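Local coordinates for uncharacterized protein (Leptospirillum rubarum, PDB 3OMD) that is of unknown function and belongs to the DUF5069 family, folding as a single all-helical chain, at residues 22-27 / 100-105; 81-84 / 89-92. All blocks are in the same frame, centred on the assembly; numbering follows the deposited sequence. Where two conformers were deposited one is given.

Contact 1 of 2, residues 22-27 / 100-105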
loop_
_atom_site.group_PDB
_atom_site.type_symbol
_atom_site.label_atom_id
_atom_site.label_comp_id
_atom_site.label_asym_id
_atom_site.label_seq_id
_atom_site.Cartn_x
_atom_site.Cartn_y
_atom_site.Cartn_z
ATOM N N GLY A 22 -10.991 8.043 0.249
ATOM C CA GLY A 22 -11.081 7.828 -1.190
ATOM C C GLY A 22 -9.794 7.309 -1.824
ATOM O O GLY A 22 -9.813 7.006 -3.039
HETATM N N MSE A 23 -8.715 7.172 -1.037
HETATM C CA MSE A 23 -7.404 6.837 -1.656
HETATM C C MSE A 23 -7.041 5.366 -1.466
HETATM O O MSE A 23 -7.150 4.813 -0.368
HETATM C CB MSE A 23 -6.249 7.651 -1.096
HETATM C CG MSE A 23 -6.559 8.834 -0.343
HETATM SE SE MSE A 23 -4.793 9.441 0.035
HETATM C CE MSE A 23 -3.924 8.297 -1.299
ATOM N N ASP A 24 -6.533 4.767 -2.541
ATOM C CA ASP A 24 -5.849 3.449 -2.471
ATOM C C ASP A 24 -4.505 3.639 -1.746
ATOM O O ASP A 24 -4.022 4.768 -1.552
ATOM C CB ASP A 24 -5.509 2.993 -3.893
ATOM C CG ASP A 24 -6.696 2.561 -4.682
ATOM O OD1 ASP A 24 -7.808 2.324 -4.128
ATOM O OD2 ASP A 24 -6.562 2.423 -5.943
ATOM N N HIS A 25 -3.921 2.509 -1.356
ATOM C CA HIS A 25 -2.600 2.387 -0.714
ATOM C C HIS A 25 -2.508 2.943 0.705
ATOM O O HIS A 25 -1.682 2.459 1.494
ATOM C CB HIS A 25 -1.457 2.999 -1.566
ATOM C CG HIS A 25 -0.141 2.361 -1.276
ATOM N ND1 HIS A 25 0.096 1.032 -1.561
ATOM C CD2 HIS A 25 0.960 2.814 -0.612
ATOM C CE1 HIS A 25 1.300 0.708 -1.124
ATOM N NE2 HIS A 25 1.843 1.769 -0.544
ATOM N N LEU A 26 -3.318 3.966 1.034
ATOM C CA LEU A 26 -3.124 4.674 2.330
ATOM C C LEU A 26 -3.276 3.718 3.535
ATOM O O LEU A 26 -2.413 3.707 4.440
ATOM C CB LEU A 26 -4.078 5.871 2.415
ATOM C CG LEU A 26 -4.030 6.610 3.762
ATOM C CD1 LEU A 26 -2.615 7.072 4.140
ATOM C CD2 LEU A 26 -5.030 7.810 3.695
ATOM N N LYS A 27 -4.345 2.905 3.575
ATOM C CA LYS A 27 -4.465 1.958 4.721
ATOM C C LYS A 27 -3.254 1.019 4.766
ATOM O O LYS A 27 -2.737 0.727 5.844
ATOM C CB LYS A 27 -5.746 1.132 4.598
ATOM C CG LYS A 27 -7.016 1.941 4.945
ATOM C CD LYS A 27 -8.209 1.000 4.996
ATOM C CE LYS A 27 -9.473 1.767 5.370
ATOM N NZ LYS A 27 -10.652 0.828 5.508
ATOM N N ARG A 100 -6.426 5.446 -10.291
ATOM C CA ARG A 100 -6.557 4.821 -11.618
ATOM C C ARG A 100 -5.183 4.336 -12.092
ATOM O O ARG A 100 -5.058 3.212 -12.618
ATOM C CB ARG A 100 -7.156 5.841 -12.604
ATOM C CG ARG A 100 -7.188 5.365 -14.038
ATOM C CD ARG A 100 -7.446 6.563 -14.980
ATOM N NE ARG A 100 -7.424 6.144 -16.386
ATOM C CZ ARG A 100 -7.629 6.950 -17.429
ATOM N NH1 ARG A 100 -7.905 8.248 -17.254
ATOM N NH2 ARG A 100 -7.615 6.442 -18.653
ATOM N N GLU A 101 -4.149 5.152 -11.869
ATOM C CA GLU A 101 -2.813 4.735 -12.297
ATOM C C GLU A 101 -2.310 3.558 -11.444
ATOM O O GLU A 101 -1.767 2.589 -11.965
ATOM C CB GLU A 101 -1.833 5.921 -12.274
ATOM C CG GLU A 101 -0.461 5.514 -12.775
ATOM C CD GLU A 101 0.493 6.655 -13.040
ATOM O OE1 GLU A 101 0.131 7.825 -12.874
ATOM O OE2 GLU A 101 1.629 6.352 -13.465
ATOM N N TYR A 102 -2.504 3.644 -10.128
ATOM C CA TYR A 102 -2.068 2.602 -9.192
ATOM C C TYR A 102 -2.701 1.263 -9.536
ATOM O O TYR A 102 -2.004 0.237 -9.594
ATOM C CB TYR A 102 -2.528 3.069 -7.828
ATOM C CG TYR A 102 -2.275 2.178 -6.643
ATOM C CD1 TYR A 102 -1.001 2.138 -6.020
ATOM C CD2 TYR A 102 -3.307 1.440 -6.063
ATOM C CE1 TYR A 102 -0.787 1.364 -4.845
ATOM C CE2 TYR A 102 -3.110 0.663 -4.913
ATOM C CZ TYR A 102 -1.863 0.642 -4.322
ATOM O OH TYR A 102 -1.699 -0.088 -3.192
ATOM N N GLU A 103 -4.011 1.278 -9.773
ATOM C CA GLU A 103 -4.730 0.018 -10.077
ATOM C C GLU A 103 -4.381 -0.510 -11.481
ATOM O O GLU A 103 -4.618 -1.685 -11.766
ATOM C CB GLU A 103 -6.233 0.231 -9.946
ATOM C CG GLU A 103 -6.627 0.473 -8.491
ATOM C CD GLU A 103 -8.070 0.794 -8.302
ATOM O OE1 GLU A 103 -8.913 0.420 -9.179
ATOM O OE2 GLU A 103 -8.397 1.432 -7.284
ATOM N N SER A 104 -3.829 0.345 -12.349
ATOM C CA SER A 104 -3.448 -0.097 -13.692
ATOM C C SER A 104 -2.043 -0.667 -13.747
ATOM O O SER A 104 -1.673 -1.275 -14.753
ATOM C CB SER A 104 -3.513 1.070 -14.685
ATOM O OG SER A 104 -2.400 1.935 -14.531
ATOM N N ARG A 105 -1.247 -0.459 -12.694
ATOM C CA ARG A 105 0.187 -0.838 -12.745
ATOM C C ARG A 105 0.362 -2.312 -13.048
ATOM O O ARG A 105 -0.163 -3.167 -12.340
ATOM C CB ARG A 105 0.901 -0.470 -11.439
ATOM C CG ARG A 105 1.109 1.017 -11.299
ATOM C CD ARG A 105 1.707 1.431 -9.928
ATOM N NE ARG A 105 1.865 2.908 -9.834
ATOM C CZ ARG A 105 2.940 3.575 -10.240
ATOM N NH1 ARG A 105 3.970 2.908 -10.755
ATOM N NH2 ARG A 105 2.992 4.905 -10.137
#
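Tyr102, near the C-terminal end of helix 92-104, reaches across to His25 and Asp24 at the turn that starts helix 26-38, joining two helices of an all-helical DUF5069 domain. His25 occupies the N-cap position of helix 26-38, and its ring is gripped at both nitrogens. Tyr102 OH lies in the imidazole plane at 2.7 Å from His25 ND1, a hydrogen bond with an angle of 157° in which either partner could be the donor, while NE2 bonds to Asp51 OD1 from the neighbouring helix 50-58. The phenol gets there because Tyr102 CG stands anti to the backbone N (chi1 178°), which sends the ring out from the helix toward the turn. Imidazole and phenol meet obliquely. Packing is tight beside the CD2-CE2 side of the phenol, where Asp24 CB lies 3.5 Å from both Tyr102 CD2 and Tyr102 CE2, and Leu50 and Pro16 also touch the ring. A phenylalanine at Tyr102 would probably leave His25 ND1 without its hydroxyl partner and the imidazole less firmly fixed in rotation.

The looser side of the contact lies at Glu103, which is partly exposed, whereas Asp24 is buried. Glu103 extends its side chain beyond CG and crosses that of Asp24 at about a right angle, the two carboxylate planes 32° apart. Asp24 OD2 and Glu103 OE2 come within 2.5 Å of each other, so close that an acid group probably holds a proton. Arg19 binds both acids and would offset their negative charge, its NE in a salt bridge with Asp24 OD1 and its NH2 in another with Glu103 OE2.

Contact 2 of 2, residues 81-84 / 89-92; sequences WVHS and SKNP
With CG anti to its carbonyl carbon (chi1 -73°), the His83 imidazole is set beside its own backbone N with the CD2 edge facing Ser89, whose OG is placed by a chi1 of 74° between its own backbone N and carbonyl carbon. The hydroxyl therefore lies in the plane of the imidazole, at the carbon edge, 3.2 Å from His83 CD2. This is a close approach of the hydroxyl oxygen to a ring carbon, with no hydrogen bond; the bond of Ser89 OG goes instead to Ser86 O, in the turn between the two segments.

A water joins the same two residues farther along the ring. It lies in the imidazole plane 2.8 Å from His83 NE2, and donates to Ser89 O, also at 2.8 Å. Hydroxyl and water thus meet neighbouring positions of one ring edge, CD2 and NE2; the water would limit rotation of the imidazole about its CB-CG bond, with the hydroxyl packed against CD2. The direct separation of His83 NE2 from Ser89 O is 3.6 Å, so the water carries the polar link between helix and turn.

On the buried side, Val82 CG1 lies 3.9 Å from Ser89 CB, and Val82 also packs on Phe65 of helix 62-69. Lys90 works from the exposed side: its chain, extended beyond CG, runs alongside the helix end, with CE 3.1 Å from His83 O. Its CG approaches the imidazole obliquely, 4.1 Å from His83 CD2, while NZ continues past the carbonyl without bonding to it.

Asn91 then caps the following helix through OD1, which accepts from the backbone N of Glu94. The whole is a short helix-to-helix connection: helix 75-85 ends, a 3-10 segment packs against its last turn, and an N-capping asparagine begins helix 92-104.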
loop_
_atom_site.group_PDB
_atom_site.type_symbol
_atom_site.label_atom_id
_atom_site.label_comp_id
_atom_site.label_asym_id
_atom_site.label_seq_id
_atom_site.Cartn_x
_atom_site.Cartn_y
_atom_site.Cartn_z
ATOM N N TRP A 81 -3.868 13.854 9.129
ATOM C CA TRP A 81 -2.476 14.291 8.989
ATOM C C TRP A 81 -2.083 14.395 7.501
ATOM O O TRP A 81 -1.503 15.395 7.051
ATOM C CB TRP A 81 -1.526 13.317 9.738
ATOM C CG TRP A 81 -0.112 13.813 9.751
ATOM C CD1 TRP A 81 0.468 14.642 10.675
ATOM C CD2 TRP A 81 0.918 13.481 8.801
ATOM N NE1 TRP A 81 1.792 14.867 10.346
ATOM C CE2 TRP A 81 2.095 14.166 9.204
ATOM C CE3 TRP A 81 0.950 12.685 7.646
ATOM C CZ2 TRP A 81 3.299 14.073 8.504
ATOM C CZ3 TRP A 81 2.178 12.615 6.902
ATOM C CH2 TRP A 81 3.328 13.295 7.369
ATOM N N VAL A 82 -2.438 13.370 6.726
ATOM C CA VAL A 82 -2.173 13.404 5.290
ATOM C C VAL A 82 -2.769 14.671 4.640
ATOM O O VAL A 82 -2.089 15.400 3.878
ATOM C CB VAL A 82 -2.691 12.123 4.600
ATOM C CG1 VAL A 82 -2.679 12.273 3.048
ATOM C CG2 VAL A 82 -1.821 10.943 5.041
ATOM N N HIS A 83 -4.032 14.955 4.952
ATOM C CA HIS A 83 -4.662 16.157 4.379
ATOM C C HIS A 83 -3.887 17.410 4.780
ATOM O O HIS A 83 -3.688 18.307 3.958
ATOM C CB HIS A 83 -6.117 16.239 4.817
ATOM C CG HIS A 83 -7.006 15.247 4.134
ATOM N ND1 HIS A 83 -8.234 14.856 4.642
ATOM C CD2 HIS A 83 -6.891 14.640 2.930
ATOM C CE1 HIS A 83 -8.810 14.023 3.792
ATOM N NE2 HIS A 83 -8.007 13.855 2.763
ATOM N N SER A 84 -3.435 17.467 6.032
ATOM C CA SER A 84 -2.746 18.656 6.513
ATOM C C SER A 84 -1.369 18.844 5.832
ATOM O O SER A 84 -0.854 19.969 5.782
ATOM C CB SER A 84 -2.638 18.617 8.052
ATOM O OG SER A 84 -1.607 17.749 8.483
ATOM N N SER A 89 -3.943 15.781 -1.855
ATOM C CA SER A 89 -4.812 14.719 -1.288
ATOM C C SER A 89 -6.230 15.229 -0.952
ATOM O O SER A 89 -7.141 14.412 -0.722
ATOM C CB SER A 89 -4.197 14.131 -0.010
ATOM O OG SER A 89 -4.317 15.033 1.099
ATOM N N LYS A 90 -6.396 16.556 -0.904
ATOM C CA LYS A 90 -7.711 17.171 -0.627
ATOM C C LYS A 90 -8.541 17.398 -1.897
ATOM O O LYS A 90 -9.666 17.938 -1.810
ATOM C CB LYS A 90 -7.554 18.518 0.080
ATOM C CG LYS A 90 -6.859 18.452 1.422
ATOM C CD LYS A 90 -6.899 19.908 1.993
ATOM C CE LYS A 90 -5.812 20.258 2.891
ATOM N NZ LYS A 90 -6.051 21.682 3.221
ATOM N N ASN A 91 -8.003 16.969 -3.047
ATOM C CA ASN A 91 -8.690 17.112 -4.321
ATOM C C ASN A 91 -9.180 15.749 -4.808
ATOM O O ASN A 91 -8.363 14.912 -5.202
ATOM C CB ASN A 91 -7.721 17.739 -5.349
ATOM C CG ASN A 91 -8.379 18.029 -6.684
ATOM O OD1 ASN A 91 -8.962 17.147 -7.313
ATOM N ND2 ASN A 91 -8.251 19.275 -7.146
ATOM N N PRO A 92 -10.502 15.515 -4.757
ATOM C CA PRO A 92 -10.924 14.141 -5.061
ATOM C C PRO A 92 -10.569 13.677 -6.471
ATOM O O PRO A 92 -10.318 12.475 -6.663
ATOM C CB PRO A 92 -12.431 14.169 -4.857
ATOM C CG PRO A 92 -12.648 15.288 -3.886
ATOM C CD PRO A 92 -11.601 16.322 -4.186
HETATM O O HOH W 1 -7.610 12.032 0.702
#

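From the N terminus, the chain enters contact 1 at residues 22-27, where helix 26-38 begins, and then runs through helices 50-58, 62-69 and 75-85. Contact 2 closes a short loop of four residues between 81-84 and 89-92, turning the chain from helix 75-85 into helix 92-104. That helix carries the chain on to residues 100-105, which close the much longer loop of contact 1, so contact 2 is nested within it. The centres lie about 15 Å apart, yet the two contacts meet through packing of Leu26 on Val82, tying the start of helix 26-38 to helix 75-85 as well as to helix 92-104.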